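Local coordinates for protein 16S rRNA methyltransferase (Streptomyces sp. DSM 40477, PDB 3MQ2) that methylates the N1 position of adenine 1408 in 16S rRNA with S-adenosyl-L-methionine as methyl donor, conferring resistance to aminoglycosides such as kanamycin and apramycin, at residues D28-D33 / S97-L102; R52-L57 / P81-L86; M122-A127 / A172-K177; W176-C181 / L210-T215. One frame throughout, in Å; residues are numbered along the deposited sequence.

Interaction 1: residues D28-D33 / S97-L102; sequences DDVVLD and SGVGEL
L32 lies alongside L102, the two side chains pointing the same way on one face of the sheet, with CD2 of L32 3.8 Å from CD1 of L102. V99 packs against L32 from the same segment as L102. Its CG1, anti to the backbone N (chi1 170°), comes to 3.8 Å from CB of L32, while its other methyl, CG2, meets CG1 of V30, the two valines crossing at about a right angle. On the reverse face V31 and E101 stand side by side, CG2 of V31 4.1 Å from CB of E101; the carboxylate beyond is held by R52 through a salt bridge.

These strands, 29-34 and 99-105, run parallel at the middle of the Rossmann-like sheet of a class I methyltransferase, neighbours in space although a long piece of chain separates them. N of L32 donates to O of E101 at 2.8 Å. The other end is less regular because 97-102 turns a corner at G100: O of V30 accepts from N of G100 at 2.9 Å and only weakly from N of E101 at 3.3 Å. D29 lies against this corner, its carboxylate resting directly on the bare CA of G100, 3.6 Å from OD1. A salt bridge to R131 anchors D29, and OD1 also takes a weak bond from N of V30.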
# COMPACT_ATOMS: atom_id res chain seq x y z
N ASP A 28 -8.71 16.48 4.85
CA ASP A 28 -7.58 16.92 5.66
C ASP A 28 -6.26 16.40 5.12
O ASP A 28 -5.23 17.07 5.21
CB ASP A 28 -7.75 16.47 7.11
CG ASP A 28 -8.86 17.23 7.83
OD1 ASP A 28 -9.28 18.28 7.31
OD2 ASP A 28 -9.30 16.76 8.90
N ASP A 29 -6.28 15.19 4.57
CA ASP A 29 -5.05 14.56 4.11
C ASP A 29 -5.38 13.40 3.18
O ASP A 29 -6.53 13.02 3.03
CB ASP A 29 -4.26 14.06 5.32
CG ASP A 29 -2.77 13.95 5.04
OD1 ASP A 29 -2.33 14.28 3.91
OD2 ASP A 29 -2.04 13.53 5.96
N VAL A 30 -4.34 12.84 2.56
CA VAL A 30 -4.53 11.73 1.64
C VAL A 30 -3.73 10.52 2.10
O VAL A 30 -2.56 10.65 2.48
CB VAL A 30 -4.11 12.11 0.20
CG1 VAL A 30 -4.18 10.90 -0.72
CG2 VAL A 30 -4.99 13.24 -0.34
N VAL A 31 -4.36 9.34 2.06
CA VAL A 31 -3.69 8.07 2.33
C VAL A 31 -3.68 7.30 1.03
O VAL A 31 -4.67 7.30 0.33
CB VAL A 31 -4.50 7.25 3.36
CG1 VAL A 31 -3.89 5.87 3.58
CG2 VAL A 31 -4.61 8.00 4.69
N LEU A 32 -2.55 6.67 0.70
CA LEU A 32 -2.44 5.90 -0.55
C LEU A 32 -2.08 4.45 -0.25
O LEU A 32 -1.11 4.20 0.45
CB LEU A 32 -1.37 6.51 -1.45
CG LEU A 32 -1.05 5.75 -2.74
CD1 LEU A 32 -2.26 5.75 -3.67
CD2 LEU A 32 0.14 6.37 -3.44
N ASP A 33 -2.86 3.51 -0.79
CA ASP A 33 -2.53 2.09 -0.68
C ASP A 33 -2.05 1.60 -2.04
O ASP A 33 -2.79 1.67 -3.02
CB ASP A 33 -3.76 1.28 -0.24
CG ASP A 33 -3.42 -0.15 0.16
OD1 ASP A 33 -2.27 -0.39 0.60
OD2 ASP A 33 -4.28 -1.05 0.05
N SER A 97 0.17 13.96 -5.70
CA SER A 97 1.17 14.76 -5.02
C SER A 97 0.74 14.98 -3.58
O SER A 97 -0.46 15.02 -3.29
CB SER A 97 1.34 16.10 -5.72
OG SER A 97 0.09 16.75 -5.81
N GLY A 98 1.71 15.11 -2.70
CA GLY A 98 1.45 15.44 -1.30
C GLY A 98 0.72 14.40 -0.47
O GLY A 98 0.07 14.74 0.52
N VAL A 99 0.81 13.14 -0.86
CA VAL A 99 0.24 12.06 -0.04
C VAL A 99 0.85 12.13 1.37
O VAL A 99 2.04 12.39 1.51
CB VAL A 99 0.51 10.68 -0.67
CG1 VAL A 99 0.14 9.56 0.30
CG2 VAL A 99 -0.25 10.54 -2.00
N GLY A 100 0.03 11.90 2.40
CA GLY A 100 0.49 12.01 3.78
C GLY A 100 0.75 10.70 4.50
O GLY A 100 1.39 10.67 5.56
N GLU A 101 0.25 9.61 3.93
CA GLU A 101 0.45 8.29 4.52
C GLU A 101 0.40 7.27 3.39
O GLU A 101 -0.50 7.32 2.54
CB GLU A 101 -0.65 8.02 5.55
CG GLU A 101 -0.62 6.61 6.15
CD GLU A 101 -1.49 6.49 7.39
OE1 GLU A 101 -1.82 5.36 7.78
OE2 GLU A 101 -1.83 7.54 7.97
N LEU A 102 1.39 6.40 3.36
CA LEU A 102 1.55 5.43 2.28
C LEU A 102 1.58 4.01 2.85
O LEU A 102 2.34 3.73 3.79
CB LEU A 102 2.86 5.70 1.55
CG LEU A 102 3.25 4.71 0.47
CD1 LEU A 102 2.34 4.91 -0.73
CD2 LEU A 102 4.71 4.91 0.09

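Interaction 2: residues R52-L57 / P81-L86; sequences RLVVAL and PNLLYL
Strands 52-57 and 83-86 run parallel, their axes 4.6 Å apart at closest approach and inclined by 19°, and four backbone hydrogen bonds, the first to O of N82 just ahead of the second strand, join the segments. With helix 65-71 between them in the chain they form a right-handed beta-alpha-beta crossover at one edge of the Rossmann-like sheet. Two layers of side chains result. On the face of V54, L83, A56 and Y85, CG1 of V54 meets CD1 of L83 at 3.9 Å, and the methyl of A56 sits equally near CD1 and CE1 of the Y85 ring. Helices 40-48 and 65-71 cover this layer, and the Y85 hydroxyl is hydrogen-bonded to the carbonyl of G39.

The other face carries V55, L84, L57 and L86. Here the closest apolar contact is diagonal: L86 has CG anti to its carbonyl carbon (chi1 -60°), and CD1 beyond it reaches CG1 of V55 at 3.6 Å, two residues before L57, the residue paired with L86. CB of L57 meets CB of L86 at 4.1 Å and lies 3.3 Å from O of L86.

Before strand 83-86 begins, N82 grips R52 with its side-chain amide. ND2, shared with the carbonyl of A46 in helix 40-48, donates to O of R52 at 3.0 Å, nearly in line with the C=O bond and close to the plane of the asparagine amide.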
# COMPACT_ATOMS: atom_id res chain seq x y z
N ARG A 52 -10.26 11.97 5.83
CA ARG A 52 -9.13 11.80 4.91
C ARG A 52 -9.60 11.16 3.62
O ARG A 52 -10.55 10.38 3.62
CB ARG A 52 -8.03 10.97 5.57
CG ARG A 52 -7.66 11.51 6.94
CD ARG A 52 -7.05 10.44 7.82
NE ARG A 52 -5.66 10.22 7.48
CZ ARG A 52 -4.87 9.33 8.06
NH1 ARG A 52 -5.34 8.55 9.03
NH2 ARG A 52 -3.61 9.21 7.68
N LEU A 53 -8.93 11.51 2.53
CA LEU A 53 -9.21 10.90 1.23
C LEU A 53 -8.31 9.70 1.07
O LEU A 53 -7.10 9.81 1.23
CB LEU A 53 -8.95 11.90 0.11
CG LEU A 53 -9.10 11.39 -1.32
CD1 LEU A 53 -10.48 10.82 -1.54
CD2 LEU A 53 -8.79 12.51 -2.33
N VAL A 54 -8.89 8.55 0.77
CA VAL A 54 -8.11 7.32 0.63
C VAL A 54 -8.06 6.93 -0.82
O VAL A 54 -9.10 6.78 -1.45
CB VAL A 54 -8.71 6.15 1.45
CG1 VAL A 54 -7.87 4.87 1.30
CG2 VAL A 54 -8.83 6.56 2.93
N VAL A 55 -6.85 6.80 -1.36
CA VAL A 55 -6.64 6.42 -2.75
C VAL A 55 -6.00 5.04 -2.73
O VAL A 55 -5.08 4.79 -1.95
CB VAL A 55 -5.72 7.42 -3.48
CG1 VAL A 55 -5.54 7.03 -4.95
CG2 VAL A 55 -6.31 8.84 -3.40
N ALA A 56 -6.46 4.14 -3.58
CA ALA A 56 -5.88 2.80 -3.61
C ALA A 56 -5.70 2.38 -5.04
O ALA A 56 -6.56 2.65 -5.88
CB ALA A 56 -6.77 1.80 -2.87
N LEU A 57 -4.58 1.75 -5.34
CA LEU A 57 -4.36 1.36 -6.73
C LEU A 57 -3.85 -0.06 -6.85
O LEU A 57 -3.29 -0.63 -5.89
CB LEU A 57 -3.42 2.35 -7.42
CG LEU A 57 -2.10 2.65 -6.73
CD1 LEU A 57 -1.08 1.60 -7.11
CD2 LEU A 57 -1.60 4.03 -7.13
N PRO A 81 -17.64 8.39 0.13
CA PRO A 81 -17.24 9.51 -0.73
C PRO A 81 -15.73 9.73 -0.73
O PRO A 81 -15.22 10.36 -1.66
CB PRO A 81 -17.91 10.71 -0.05
CG PRO A 81 -17.91 10.33 1.40
CD PRO A 81 -18.20 8.85 1.41
N ASN A 82 -15.05 9.23 0.28
CA ASN A 82 -13.63 9.53 0.50
C ASN A 82 -12.72 8.38 0.09
O ASN A 82 -11.68 8.17 0.70
CB ASN A 82 -13.37 9.89 1.96
CG ASN A 82 -13.70 8.75 2.92
OD1 ASN A 82 -14.61 7.96 2.67
ND2 ASN A 82 -12.95 8.66 4.01
N LEU A 83 -13.12 7.65 -0.94
CA LEU A 83 -12.40 6.47 -1.37
C LEU A 83 -12.36 6.42 -2.89
O LEU A 83 -13.39 6.52 -3.56
CB LEU A 83 -13.09 5.22 -0.82
CG LEU A 83 -12.49 3.85 -1.17
CD1 LEU A 83 -11.00 3.78 -0.81
CD2 LEU A 83 -13.28 2.77 -0.43
N LEU A 84 -11.16 6.28 -3.43
CA LEU A 84 -10.96 6.29 -4.86
C LEU A 84 -10.03 5.14 -5.24
O LEU A 84 -8.92 5.04 -4.74
CB LEU A 84 -10.32 7.63 -5.26
CG LEU A 84 -9.81 7.79 -6.68
CD1 LEU A 84 -10.96 7.76 -7.66
CD2 LEU A 84 -9.06 9.12 -6.79
N TYR A 85 -10.52 4.26 -6.11
CA TYR A 85 -9.71 3.16 -6.63
C TYR A 85 -9.18 3.51 -8.02
O TYR A 85 -9.94 3.96 -8.89
CB TYR A 85 -10.55 1.88 -6.72
CG TYR A 85 -10.89 1.32 -5.36
CD1 TYR A 85 -9.96 0.58 -4.65
CD2 TYR A 85 -12.14 1.55 -4.78
CE1 TYR A 85 -10.27 0.07 -3.40
CE2 TYR A 85 -12.45 1.05 -3.53
CZ TYR A 85 -11.51 0.32 -2.85
OH TYR A 85 -11.81 -0.18 -1.61
N LEU A 86 -7.88 3.31 -8.22
CA LEU A 86 -7.23 3.67 -9.48
C LEU A 86 -6.51 2.48 -10.10
O LEU A 86 -6.01 1.61 -9.40
CB LEU A 86 -6.21 4.80 -9.25
CG LEU A 86 -6.74 6.10 -8.67
CD1 LEU A 86 -5.61 7.13 -8.56
CD2 LEU A 86 -7.88 6.68 -9.52

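Interaction 3: residues M122-A127 / A172-K177; sequences MLRGMA and AEAGWK
The indole of W176 is pressed against helix 121-128 just after a Schellman motif, with G175 at positive phi, ends helix 160-173 and sends the chain into strand 176-184. L123 is the main bump. Its CD2 rides over one face of the indole, 3.6 Å from the centroid of the six-membered ring and 15° off the normal, a CH-pi contact in which leucine and indole cross at about a right angle. Nearer the helix backbone, CB of L123 abuts CB of A174 at 3.6 Å, so the leucine fills the notch between the turn and the tryptophan. CB of M126 borders the ring edge, in plane, 3.9 Å from CZ2, and CB of A127 fits near NE1.

R124 reaches past A174 as a chain extended from CG to NE, CG against A174, and NH2 donates to O of E173 at 3.0 Å; that oxygen lies close to the guanidinium plane.

The indole also bonds to the helix backbone. O of L123 already accepts the helical bond from N of A127, and NE1 of W176 approaches the opposite face of the carbonyl plane, 2.9 Å from O and 52° out of that plane.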
# COMPACT_ATOMS: atom_id res chain seq x y z
N MET A 122 12.03 2.27 -7.52
CA MET A 122 10.62 2.18 -7.16
C MET A 122 10.31 2.93 -5.87
O MET A 122 9.30 3.61 -5.78
CB MET A 122 10.14 0.74 -7.06
CG MET A 122 8.62 0.68 -6.94
SD MET A 122 7.99 -1.00 -6.94
CE MET A 122 8.11 -1.40 -8.67
N LEU A 123 11.17 2.78 -4.86
CA LEU A 123 10.98 3.51 -3.61
C LEU A 123 10.97 5.01 -3.86
O LEU A 123 10.17 5.76 -3.28
CB LEU A 123 12.07 3.14 -2.59
CG LEU A 123 11.94 1.74 -1.99
CD1 LEU A 123 13.21 1.33 -1.25
CD2 LEU A 123 10.74 1.73 -1.05
N ARG A 124 11.85 5.47 -4.74
CA ARG A 124 11.89 6.89 -5.08
C ARG A 124 10.62 7.35 -5.78
O ARG A 124 10.16 8.47 -5.57
CB ARG A 124 13.12 7.21 -5.93
CG ARG A 124 14.41 7.19 -5.14
CD ARG A 124 15.60 7.64 -5.98
NE ARG A 124 16.84 7.63 -5.21
CZ ARG A 124 18.04 7.36 -5.71
NH1 ARG A 124 18.18 7.10 -7.00
NH2 ARG A 124 19.10 7.37 -4.91
N GLY A 125 10.07 6.49 -6.63
CA GLY A 125 8.85 6.83 -7.35
C GLY A 125 7.67 6.95 -6.39
O GLY A 125 6.80 7.81 -6.57
N MET A 126 7.64 6.09 -5.38
CA MET A 126 6.57 6.15 -4.39
C MET A 126 6.77 7.37 -3.50
O MET A 126 5.80 8.05 -3.16
CB MET A 126 6.51 4.85 -3.58
CG MET A 126 5.83 3.72 -4.36
SD MET A 126 5.52 2.24 -3.36
CE MET A 126 7.21 1.66 -3.17
N ALA A 127 8.01 7.65 -3.13
CA ALA A 127 8.29 8.82 -2.32
C ALA A 127 7.88 10.09 -3.08
O ALA A 127 7.48 11.08 -2.47
CB ALA A 127 9.77 8.89 -1.93
N ALA A 172 17.15 4.71 3.16
CA ALA A 172 17.68 6.07 3.26
C ALA A 172 18.18 6.58 1.91
O ALA A 172 17.96 7.74 1.57
CB ALA A 172 18.80 6.15 4.30
N GLU A 173 18.85 5.72 1.15
CA GLU A 173 19.34 6.08 -0.18
C GLU A 173 18.19 6.53 -1.07
O GLU A 173 18.38 7.36 -1.97
CB GLU A 173 20.04 4.89 -0.84
CG GLU A 173 21.17 4.28 -0.03
CD GLU A 173 21.65 2.96 -0.61
OE1 GLU A 173 22.46 2.28 0.05
OE2 GLU A 173 21.23 2.61 -1.73
N ALA A 174 17.01 5.99 -0.82
CA ALA A 174 15.84 6.27 -1.66
C ALA A 174 14.94 7.33 -1.03
O ALA A 174 13.88 7.63 -1.57
CB ALA A 174 15.05 4.99 -1.91
N GLY A 175 15.36 7.88 0.10
CA GLY A 175 14.61 8.92 0.76
C GLY A 175 13.52 8.45 1.71
O GLY A 175 12.58 9.20 1.99
N TRP A 176 13.63 7.22 2.20
CA TRP A 176 12.73 6.72 3.24
C TRP A 176 13.49 6.55 4.55
O TRP A 176 14.52 5.88 4.59
CB TRP A 176 12.14 5.36 2.87
CG TRP A 176 11.25 5.33 1.66
CD1 TRP A 176 11.43 6.00 0.48
CD2 TRP A 176 10.04 4.58 1.52
NE1 TRP A 176 10.40 5.70 -0.40
CE2 TRP A 176 9.53 4.83 0.23
CE3 TRP A 176 9.34 3.70 2.36
CZ2 TRP A 176 8.36 4.25 -0.24
CZ3 TRP A 176 8.17 3.12 1.89
CH2 TRP A 176 7.69 3.40 0.61
N LYS A 177 12.97 7.15 5.62
CA LYS A 177 13.56 6.99 6.94
C LYS A 177 12.89 5.82 7.65
O LYS A 177 11.75 5.93 8.10
CB LYS A 177 13.40 8.26 7.77
CG LYS A 177 13.79 8.11 9.23
CD LYS A 177 15.17 7.49 9.38
CE LYS A 177 15.55 7.31 10.84
NZ LYS A 177 15.50 8.59 11.59

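Interaction 4: residues W176-C181 / L210-T215; sequences WKLADC and LALTGT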
# COMPACT_ATOMS: atom_id res chain seq x y z
N TRP A 176 13.63 7.22 2.20
CA TRP A 176 12.73 6.72 3.24
C TRP A 176 13.49 6.55 4.55
O TRP A 176 14.52 5.88 4.59
CB TRP A 176 12.14 5.36 2.87
CG TRP A 176 11.25 5.33 1.66
CD1 TRP A 176 11.43 6.00 0.48
CD2 TRP A 176 10.04 4.58 1.52
NE1 TRP A 176 10.40 5.70 -0.40
CE2 TRP A 176 9.53 4.83 0.23
CE3 TRP A 176 9.34 3.70 2.36
CZ2 TRP A 176 8.36 4.25 -0.24
CZ3 TRP A 176 8.17 3.12 1.89
CH2 TRP A 176 7.69 3.40 0.61
N LYS A 177 12.97 7.15 5.62
CA LYS A 177 13.56 6.99 6.94
C LYS A 177 12.89 5.82 7.65
O LYS A 177 11.75 5.93 8.10
CB LYS A 177 13.40 8.26 7.77
CG LYS A 177 13.79 8.11 9.23
CD LYS A 177 15.17 7.49 9.38
CE LYS A 177 15.55 7.31 10.84
NZ LYS A 177 15.50 8.59 11.59
N LEU A 178 13.61 4.70 7.73
CA LEU A 178 13.07 3.50 8.36
C LEU A 178 13.25 3.60 9.87
O LEU A 178 14.36 3.46 10.38
CB LEU A 178 13.75 2.24 7.82
CG LEU A 178 13.22 0.91 8.35
CD1 LEU A 178 11.71 0.79 8.16
CD2 LEU A 178 13.94 -0.26 7.68
N ALA A 179 12.15 3.84 10.58
CA ALA A 179 12.20 4.14 12.01
C ALA A 179 11.96 2.91 12.86
O ALA A 179 12.47 2.81 13.98
CB ALA A 179 11.18 5.21 12.34
N ASP A 180 11.15 1.98 12.36
CA ASP A 180 10.80 0.83 13.15
C ASP A 180 10.60 -0.41 12.30
O ASP A 180 10.09 -0.34 11.18
CB ASP A 180 9.53 1.10 13.95
CG ASP A 180 9.22 -0.01 14.93
OD1 ASP A 180 9.87 -0.05 16.00
OD2 ASP A 180 8.33 -0.83 14.63
N CYS A 181 11.03 -1.55 12.83
CA CYS A 181 10.82 -2.84 12.19
C CYS A 181 10.35 -3.82 13.26
O CYS A 181 11.04 -4.04 14.25
CB CYS A 181 12.11 -3.35 11.55
SG CYS A 181 12.92 -2.18 10.44
N LEU A 210 6.28 -8.91 8.68
CA LEU A 210 7.21 -7.98 9.31
C LEU A 210 6.79 -6.58 8.87
O LEU A 210 6.73 -6.29 7.68
CB LEU A 210 8.63 -8.24 8.81
CG LEU A 210 9.77 -7.40 9.39
CD1 LEU A 210 9.87 -7.65 10.89
CD2 LEU A 210 11.08 -7.73 8.70
N ALA A 211 6.51 -5.71 9.84
CA ALA A 211 6.09 -4.33 9.56
C ALA A 211 7.26 -3.36 9.59
O ALA A 211 7.97 -3.26 10.59
CB ALA A 211 5.02 -3.88 10.55
N LEU A 212 7.45 -2.65 8.48
CA LEU A 212 8.46 -1.60 8.38
C LEU A 212 7.73 -0.27 8.40
O LEU A 212 6.89 -0.02 7.54
CB LEU A 212 9.22 -1.73 7.06
CG LEU A 212 9.86 -3.08 6.70
CD1 LEU A 212 10.46 -3.03 5.31
CD2 LEU A 212 10.91 -3.47 7.71
N THR A 213 8.03 0.60 9.36
CA THR A 213 7.38 1.90 9.40
C THR A 213 8.39 3.03 9.50
O THR A 213 9.53 2.83 9.92
CB THR A 213 6.34 2.02 10.54
OG1 THR A 213 6.98 1.75 11.81
CG2 THR A 213 5.19 1.03 10.35
N GLY A 214 7.96 4.21 9.10
CA GLY A 214 8.84 5.36 9.15
C GLY A 214 8.21 6.54 8.45
O GLY A 214 6.98 6.64 8.34
N THR A 215 9.07 7.44 7.98
CA THR A 215 8.63 8.67 7.34
C THR A 215 9.40 8.87 6.05
O THR A 215 10.52 8.40 5.89
CB THR A 215 8.83 9.89 8.25
OG1 THR A 215 10.22 10.03 8.56
CG2 THR A 215 8.06 9.74 9.55
O HOH W 1 6.99 -1.09 12.36
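K177 and T215 are joined by a pair of backbone hydrogen bonds that open an antiparallel pairing of strands 176-184 and 209-216 at the edge of the sheet: N of K177 to O of T215 at 2.8 Å, and N of T215 to O of K177 at 3.1 Å. The register then slips by one residue at a classic beta bulge. A179 and D180 both face T213, and their N atoms converge on O of T213, at 2.9 Å and 3.0 Å, while N of T213 returns a bond to O of D180. G214, paired with L178 just beside the bulge, brings its CA to 3.1 Å from O of K177 in a CA-H...O contact.

Apolar contacts gather on the side of L178, L212 and C181. CD1 of L178 meets CB of L212 at 3.7 Å, the two leucines crossing, and SG of C181 touches CD2 of L212 at 3.6 Å; helix 160-173 packs against L212 and C181.

The polar contacts lie on the opposite face. D180 and T213 stand side by side, with OG1 of T213 between its own N and carbonyl carbon (chi1 56°). One water bonds to OD2 of D180 at 2.6 Å, to O of A211 and to this hydroxyl. OD2 also forms a salt bridge with R182. The carboxylate is therefore tied to water and arginine together, which would be expected to favour its charged form.

In the fold
All four contacts reach one seven-stranded sheet. Interactions 1 and 2 are adjacent in it, their centres 10 Å apart; strands 29-34 and 52-58 are neighbours, with O of V31 2.8 Å from N of V55, a probable hydrogen bond. Interaction 2 is nested along the chain within the loop closed by interaction 1. Interactions 3 and 4 share W176 and K177, and W176 reaches back to interaction 1, its CH2 3.4 Å from CD2 of L102. Interactions 2 and 4 lie about 23 Å apart between centres. The bound S-adenosyl-L-homocysteine is about 5 Å from the side chain of L57, 8 Å from that of M126 and 10 Å from that of L32.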